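Local coordinates for protein (hdlp (histone deacetylase-like protein)) (Aquifex aeolicus, PDB 1C3P) that is a zinc-binding homologue of the histone deacetylases that binds the inhibitors TSA and SAHA and probably removes acetyl groups from acetylated substrates, at residues 317-322 / 349-354; 273-278 / 304-309; 296-301 / 342-347. All coordinates share one frame; numbering follows the deposited sequence.

Interaction 1 (317-322 / 349-354); sequences EVPEKL and ETLKDP
L351 pushes its side chain into an apolar corner made by V318, P319 and L322. Its CB points toward 317-322, CG is anti to the backbone N (chi1 -160°), and the methyl CD1 is shared by two neighbours: V318 CG1 lies 3.5 Å from L351 CD1, closer than carbons usually pack, and P319 CG is equally near. V318 and L351 cross at about a right angle. L322 closes the corner from another side, its CD2 4.2 Å from L351 CG. L308 of helix 299-314 also touches both V318 and L351, and M38 touches P319 and L322.

One backbone bond ties the two loops, L351 N to E320 O at 3.2 Å, nearly straight (160°) but with the donor above the carbonyl plane. The same oxygen is flanked by T350, whose CA offers a CA-H...O contact.

The other side is loose. E320, K321 and E349 are exposed, and their CB atoms point away from the opposing loop; the exposed K352 lays its methylenes CG and CD against V318 CG1, with CD 3.9 Å from that methyl. The chemistry therefore implies that apolar burial and a single backbone hydrogen bond hold this loop-to-loop contact, without any salt bridge between the segments.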
# COMPACT_ATOMS: atom_id res chain seq x y z
N GLU A 317 5.70 6.27 22.49
CA GLU A 317 5.65 4.88 22.93
C GLU A 317 4.33 4.26 22.53
O GLU A 317 3.30 4.95 22.45
CB GLU A 317 5.85 4.78 24.44
CG GLU A 317 7.28 4.38 24.83
CD GLU A 317 8.34 5.31 24.27
OE1 GLU A 317 9.54 5.02 24.47
OE2 GLU A 317 7.98 6.32 23.62
N VAL A 318 4.38 2.97 22.24
CA VAL A 318 3.19 2.23 21.84
C VAL A 318 2.50 1.71 23.08
O VAL A 318 3.09 0.96 23.84
CB VAL A 318 3.57 1.02 20.96
CG1 VAL A 318 2.31 0.31 20.51
CG2 VAL A 318 4.39 1.48 19.77
N PRO A 319 1.24 2.13 23.32
CA PRO A 319 0.55 1.63 24.52
C PRO A 319 0.41 0.12 24.37
O PRO A 319 0.26 -0.39 23.26
CB PRO A 319 -0.79 2.36 24.46
CG PRO A 319 -0.99 2.52 22.97
CD PRO A 319 0.37 3.05 22.59
N GLU A 320 0.43 -0.63 25.47
CA GLU A 320 0.30 -2.06 25.26
C GLU A 320 -1.14 -2.48 25.08
O GLU A 320 -1.42 -3.52 24.51
CB GLU A 320 0.96 -2.84 26.40
CG GLU A 320 0.38 -2.59 27.77
CD GLU A 320 1.02 -3.49 28.81
OE1 GLU A 320 0.86 -4.73 28.70
OE2 GLU A 320 1.69 -2.96 29.72
N LYS A 321 -2.07 -1.64 25.52
CA LYS A 321 -3.49 -1.95 25.44
C LYS A 321 -4.29 -0.88 24.71
O LYS A 321 -3.85 0.26 24.58
CB LYS A 321 -4.04 -2.07 26.85
CG LYS A 321 -3.91 -0.75 27.63
CD LYS A 321 -2.45 -0.30 27.76
CE LYS A 321 -2.34 1.14 28.25
NZ LYS A 321 -3.03 1.33 29.56
N LEU A 322 -5.48 -1.26 24.22
CA LEU A 322 -6.37 -0.30 23.58
C LEU A 322 -7.26 0.25 24.70
O LEU A 322 -7.58 -0.50 25.63
CB LEU A 322 -7.27 -0.97 22.54
CG LEU A 322 -6.60 -1.61 21.33
CD1 LEU A 322 -7.71 -1.92 20.32
CD2 LEU A 322 -5.58 -0.66 20.72
N GLU A 349 -7.73 -6.62 22.75
CA GLU A 349 -7.07 -6.67 24.05
C GLU A 349 -5.62 -6.18 24.09
O GLU A 349 -5.03 -6.09 25.17
CB GLU A 349 -7.14 -8.10 24.58
CG GLU A 349 -8.55 -8.63 24.73
CD GLU A 349 -9.40 -7.77 25.65
OE1 GLU A 349 -8.86 -7.28 26.66
OE2 GLU A 349 -10.60 -7.59 25.37
N THR A 350 -5.05 -5.88 22.94
CA THR A 350 -3.68 -5.40 22.88
C THR A 350 -3.42 -4.74 21.54
O THR A 350 -4.07 -5.07 20.55
CB THR A 350 -2.67 -6.54 23.04
OG1 THR A 350 -2.85 -7.17 24.32
CG2 THR A 350 -1.25 -6.01 22.95
N LEU A 351 -2.47 -3.82 21.52
CA LEU A 351 -2.16 -3.13 20.28
C LEU A 351 -1.19 -3.98 19.45
O LEU A 351 -1.37 -4.15 18.25
CB LEU A 351 -1.55 -1.76 20.60
CG LEU A 351 -1.60 -0.73 19.47
CD1 LEU A 351 -1.10 0.61 19.99
CD2 LEU A 351 -0.77 -1.19 18.30
N LYS A 352 -0.17 -4.52 20.11
CA LYS A 352 0.84 -5.34 19.44
C LYS A 352 0.51 -6.82 19.59
O LYS A 352 0.15 -7.26 20.67
CB LYS A 352 2.21 -5.08 20.07
CG LYS A 352 2.76 -3.69 19.78
CD LYS A 352 3.89 -3.30 20.73
CE LYS A 352 5.07 -4.24 20.67
NZ LYS A 352 6.14 -3.80 21.62
N ASP A 353 0.59 -7.59 18.51
CA ASP A 353 0.35 -9.02 18.69
C ASP A 353 1.69 -9.71 18.94
O ASP A 353 2.75 -9.12 18.72
CB ASP A 353 -0.41 -9.66 17.51
CG ASP A 353 0.11 -9.23 16.16
OD1 ASP A 353 -0.29 -8.16 15.68
OD2 ASP A 353 0.91 -9.99 15.58
N PRO A 354 1.66 -10.94 19.45
CA PRO A 354 2.90 -11.67 19.72
C PRO A 354 3.58 -12.01 18.40
O PRO A 354 2.94 -12.06 17.36
CB PRO A 354 2.40 -12.93 20.42
CG PRO A 354 1.07 -13.16 19.73
CD PRO A 354 0.50 -11.75 19.86

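Interaction 2 (273-278 / 304-309); sequences VAFLKA and RAWTLI
V273 O accepts the helical bond from K277 N at 3.0 Å in the turn that brings V273 to L308 and sets F275 and L276 against helix 299-314. No hydrogen bond joins the two segments, and F275 makes the largest share of the contact. Its CG stands anti to the backbone N (chi1 174°), and the ring reaches across to helix 299-314. There CD2 rests 3.9 Å from A305 CB, while CE2 meets I309 CG1 at 3.6 Å, the isoleucine crossing the phenylalanine at about a right angle. A305 O and W306 CD1 both lie at the F275 ring edge, the latter 4.2 Å from CZ. The indole itself is oriented elsewhere: NE1 hydrogen-bonds to L255 O and F124 meets the ring edge-to-face.

A second patch lies beside this one, where L276 CD1 touches L308 CB at 4.0 Å, again with the side chains crossing at about a right angle. The short helical segments run in the same general direction, their axes 9.4 Å apart and inclined at 35°. Such packing suits an alpha/beta fold: helix 272-286 links the adjacent parallel strands 250-254 and 290-292 as a beta-alpha-beta crossover, and helix 299-314 follows the latter strand in this arginase-like deacetylase domain.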
# COMPACT_ATOMS: atom_id res chain seq x y z
N VAL A 273 3.97 -6.87 14.70
CA VAL A 273 5.31 -6.53 15.15
C VAL A 273 6.37 -6.82 14.10
O VAL A 273 7.35 -6.11 14.00
CB VAL A 273 5.63 -7.24 16.47
CG1 VAL A 273 7.07 -7.02 16.85
CG2 VAL A 273 4.73 -6.66 17.57
N ALA A 274 6.17 -7.86 13.29
CA ALA A 274 7.12 -8.14 12.23
C ALA A 274 6.89 -7.07 11.13
O ALA A 274 7.83 -6.65 10.46
CB ALA A 274 6.89 -9.55 11.67
N PHE A 275 5.63 -6.65 10.97
CA PHE A 275 5.26 -5.62 9.98
C PHE A 275 6.03 -4.35 10.34
O PHE A 275 6.61 -3.68 9.48
CB PHE A 275 3.75 -5.38 10.06
CG PHE A 275 3.25 -4.25 9.19
CD1 PHE A 275 3.19 -4.38 7.81
CD2 PHE A 275 2.79 -3.08 9.77
CE1 PHE A 275 2.68 -3.35 7.02
CE2 PHE A 275 2.27 -2.04 9.00
CZ PHE A 275 2.21 -2.18 7.62
N LEU A 276 6.04 -4.05 11.63
CA LEU A 276 6.72 -2.87 12.14
C LEU A 276 8.24 -3.02 11.95
O LEU A 276 8.91 -2.08 11.52
CB LEU A 276 6.36 -2.69 13.62
CG LEU A 276 6.78 -1.39 14.35
CD1 LEU A 276 6.43 -1.52 15.83
CD2 LEU A 276 8.25 -1.15 14.20
N LYS A 277 8.79 -4.20 12.25
CA LYS A 277 10.22 -4.38 12.06
C LYS A 277 10.63 -4.25 10.61
O LYS A 277 11.72 -3.76 10.30
CB LYS A 277 10.70 -5.73 12.59
CG LYS A 277 10.86 -5.77 14.07
CD LYS A 277 11.84 -6.87 14.45
CE LYS A 277 13.20 -6.62 13.82
NZ LYS A 277 14.19 -7.66 14.21
N ALA A 278 9.76 -4.70 9.70
CA ALA A 278 10.06 -4.62 8.27
C ALA A 278 10.24 -3.15 7.88
O ALA A 278 11.18 -2.77 7.17
CB ALA A 278 8.89 -5.24 7.46
N ARG A 304 -4.64 -1.35 14.02
CA ARG A 304 -3.56 -1.52 14.96
C ARG A 304 -2.19 -1.46 14.30
O ARG A 304 -1.26 -0.86 14.85
CB ARG A 304 -3.69 -2.87 15.72
CG ARG A 304 -4.96 -3.05 16.59
CD ARG A 304 -4.83 -4.33 17.44
NE ARG A 304 -4.40 -5.45 16.61
CZ ARG A 304 -3.75 -6.53 17.04
NH1 ARG A 304 -3.43 -6.68 18.32
NH2 ARG A 304 -3.39 -7.45 16.16
N ALA A 305 -2.06 -2.05 13.12
CA ALA A 305 -0.78 -2.07 12.43
C ALA A 305 -0.31 -0.70 11.99
O ALA A 305 0.85 -0.34 12.20
CB ALA A 305 -0.83 -3.05 11.23
N TRP A 306 -1.19 0.08 11.36
CA TRP A 306 -0.77 1.41 10.96
C TRP A 306 -0.54 2.27 12.18
O TRP A 306 0.24 3.22 12.13
CB TRP A 306 -1.78 2.06 10.02
CG TRP A 306 -1.63 1.59 8.59
CD1 TRP A 306 -0.54 0.99 8.04
CD2 TRP A 306 -2.58 1.75 7.53
NE1 TRP A 306 -0.75 0.77 6.70
CE2 TRP A 306 -1.99 1.22 6.36
CE3 TRP A 306 -3.88 2.28 7.46
CZ2 TRP A 306 -2.66 1.22 5.13
CZ3 TRP A 306 -4.54 2.28 6.24
CH2 TRP A 306 -3.92 1.75 5.09
N THR A 307 -1.21 1.95 13.28
CA THR A 307 -1.00 2.72 14.49
C THR A 307 0.45 2.50 14.93
O THR A 307 1.12 3.44 15.34
CB THR A 307 -2.02 2.33 15.59
OG1 THR A 307 -3.30 2.86 15.24
CG2 THR A 307 -1.60 2.89 16.95
N LEU A 308 0.95 1.27 14.82
CA LEU A 308 2.35 1.01 15.17
C LEU A 308 3.27 1.87 14.30
O LEU A 308 4.27 2.43 14.77
CB LEU A 308 2.70 -0.48 15.00
CG LEU A 308 2.02 -1.47 15.94
CD1 LEU A 308 2.56 -2.90 15.71
CD2 LEU A 308 2.28 -1.03 17.38
N ILE A 309 2.94 1.97 13.02
CA ILE A 309 3.75 2.77 12.11
C ILE A 309 3.70 4.23 12.53
O ILE A 309 4.73 4.91 12.55
CB ILE A 309 3.23 2.70 10.66
CG1 ILE A 309 3.33 1.26 10.13
CG2 ILE A 309 4.03 3.65 9.79
CD1 ILE A 309 4.75 0.73 10.08

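Interaction 3 (296-301 / 342-347); sequences GYHPYA and VDRSYM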
# COMPACT_ATOMS: atom_id res chain seq x y z
N GLY A 296 -5.30 -3.65 2.56
CA GLY A 296 -5.47 -4.09 3.94
C GLY A 296 -6.97 -4.15 3.99
O GLY A 296 -7.63 -3.16 3.70
N TYR A 297 -7.53 -5.30 4.37
CA TYR A 297 -8.97 -5.44 4.32
C TYR A 297 -9.67 -5.85 5.62
O TYR A 297 -10.88 -6.04 5.62
CB TYR A 297 -9.31 -6.41 3.18
CG TYR A 297 -8.58 -6.07 1.89
CD1 TYR A 297 -7.25 -6.46 1.67
CD2 TYR A 297 -9.20 -5.30 0.91
CE1 TYR A 297 -6.56 -6.08 0.51
CE2 TYR A 297 -8.52 -4.91 -0.25
CZ TYR A 297 -7.22 -5.30 -0.45
OH TYR A 297 -6.59 -4.88 -1.61
N HIS A 298 -8.90 -5.98 6.70
CA HIS A 298 -9.45 -6.33 8.01
C HIS A 298 -9.32 -5.05 8.84
O HIS A 298 -8.21 -4.57 9.07
CB HIS A 298 -8.65 -7.43 8.69
CG HIS A 298 -9.27 -7.89 9.98
ND1 HIS A 298 -10.18 -8.93 10.04
CD2 HIS A 298 -9.20 -7.38 11.22
CE1 HIS A 298 -10.64 -9.04 11.27
NE2 HIS A 298 -10.06 -8.11 12.01
N PRO A 299 -10.45 -4.50 9.31
CA PRO A 299 -10.44 -3.27 10.10
C PRO A 299 -9.57 -3.25 11.35
O PRO A 299 -8.88 -2.26 11.62
CB PRO A 299 -11.93 -3.05 10.40
CG PRO A 299 -12.47 -4.47 10.43
CD PRO A 299 -11.84 -4.98 9.15
N TYR A 300 -9.62 -4.32 12.12
CA TYR A 300 -8.82 -4.38 13.34
C TYR A 300 -7.34 -4.44 13.02
O TYR A 300 -6.52 -3.76 13.64
CB TYR A 300 -9.19 -5.62 14.14
CG TYR A 300 -10.59 -5.67 14.72
CD1 TYR A 300 -11.59 -4.80 14.30
CD2 TYR A 300 -10.92 -6.65 15.64
CE1 TYR A 300 -12.89 -4.91 14.79
CE2 TYR A 300 -12.21 -6.78 16.14
CZ TYR A 300 -13.19 -5.91 15.70
OH TYR A 300 -14.46 -6.07 16.17
N ALA A 301 -7.01 -5.30 12.06
CA ALA A 301 -5.63 -5.52 11.65
C ALA A 301 -5.03 -4.24 11.13
O ALA A 301 -3.93 -3.85 11.51
CB ALA A 301 -5.56 -6.61 10.59
N VAL A 342 -13.62 -17.45 14.00
CA VAL A 342 -12.21 -17.69 14.30
C VAL A 342 -12.00 -17.03 15.66
O VAL A 342 -11.20 -17.48 16.49
CB VAL A 342 -11.28 -16.97 13.30
CG1 VAL A 342 -9.83 -17.31 13.61
CG2 VAL A 342 -11.64 -17.35 11.89
N ASP A 343 -12.78 -15.97 15.86
CA ASP A 343 -12.76 -15.12 17.05
C ASP A 343 -11.51 -14.26 17.02
O ASP A 343 -10.41 -14.69 17.39
CB ASP A 343 -12.78 -15.91 18.36
CG ASP A 343 -12.91 -14.99 19.57
OD1 ASP A 343 -12.81 -15.46 20.72
OD2 ASP A 343 -13.14 -13.78 19.35
N ARG A 344 -11.69 -13.02 16.59
CA ARG A 344 -10.58 -12.10 16.52
C ARG A 344 -10.66 -11.07 17.63
O ARG A 344 -9.91 -10.11 17.63
CB ARG A 344 -10.58 -11.38 15.17
CG ARG A 344 -10.31 -12.27 13.98
CD ARG A 344 -8.96 -12.97 14.08
NE ARG A 344 -8.75 -13.78 12.89
CZ ARG A 344 -7.81 -14.70 12.75
NH1 ARG A 344 -6.95 -14.95 13.74
NH2 ARG A 344 -7.74 -15.40 11.63
N SER A 345 -11.56 -11.29 18.59
CA SER A 345 -11.75 -10.34 19.69
C SER A 345 -10.49 -10.10 20.53
O SER A 345 -10.39 -9.09 21.22
CB SER A 345 -12.88 -10.80 20.60
OG SER A 345 -12.52 -12.03 21.20
N TYR A 346 -9.55 -11.04 20.48
CA TYR A 346 -8.30 -10.89 21.24
C TYR A 346 -7.52 -9.68 20.73
O TYR A 346 -6.68 -9.12 21.44
CB TYR A 346 -7.45 -12.15 21.06
CG TYR A 346 -7.00 -12.36 19.62
CD1 TYR A 346 -5.84 -11.76 19.12
CD2 TYR A 346 -7.76 -13.15 18.75
CE1 TYR A 346 -5.43 -11.95 17.79
CE2 TYR A 346 -7.37 -13.35 17.41
CZ TYR A 346 -6.21 -12.75 16.94
OH TYR A 346 -5.83 -12.95 15.63
N MET A 347 -7.78 -9.28 19.49
CA MET A 347 -7.08 -8.14 18.89
C MET A 347 -7.43 -6.85 19.60
O MET A 347 -6.65 -5.89 19.57
CB MET A 347 -7.43 -8.01 17.41
CG MET A 347 -6.99 -9.19 16.57
SD MET A 347 -7.53 -9.03 14.82
CE MET A 347 -9.17 -8.85 14.97
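M347 reaches between H298 and Y300, and these three residues account for most of the surface buried here. The methionine and the histidine approach tip to tip. M347 SD stands 3.9 Å from H298 NE2 and 4.6 Å from the imidazole centroid, oblique to the ring at 48° off its normal. Y300 instead crosses the methionine at about a right angle. Relative to its phenol ring the sulfur is at the edge, 5.5 Å from the centroid, a Met-aromatic contact, and it also lies 3.9 Å from Y300 CB. The chain of M347 bends at its last torsion (chi3 -56°), but the modelled methyl CE is too close to both Y300 and R344, so its exact position is doubtful.

R344 adds a lesser part: its CG approaches H298 CE1 at 4.2 Å, and its carbonyl oxygen lies at the edge of the Y300 ring. That oxygen also accepts M347 N at 2.9 Å, a bond of the 3-10 turn that carries the methionine. Just before it, the bond from S345 N to D343 OD2 makes an Asx turn, and S345 OG binds the same oxygen. R344 NH1 donates to Y346 OH at 3.0 Å, and the same hydroxyl has a hydrogen bond with E262.

H298 occupies the N-cap position of helix 299-314, and its ring also meets F335, their planes about 75° apart. The contact thus sets the start of helix 299-314, a short way beyond strand 290-292, against a 3-10 turn in the long loop between helices 324-332 and 362-372.

Helix 299-314 joins all three contacts. It supplies a segment to interactions 2 and 3, and interaction 1 rests on its side, with centres 11 Å from interaction 2 and 14 Å from interaction 3. R304 is the main bridge: its NH1 probably hydrogen-bonds to T350 O at 2.8 Å, its NH2 makes a weak ion pair with D353, and its CD packs 3.2 Å from M347 O. L322 CD1 also touches M347 O, at 4.2 Å. The F275 and H298 side chains lie about 7 Å and 8 Å from that of D258, a zinc ligand seen in another structure of this protein; no zinc is bound here. Interaction 1 is remote from that site.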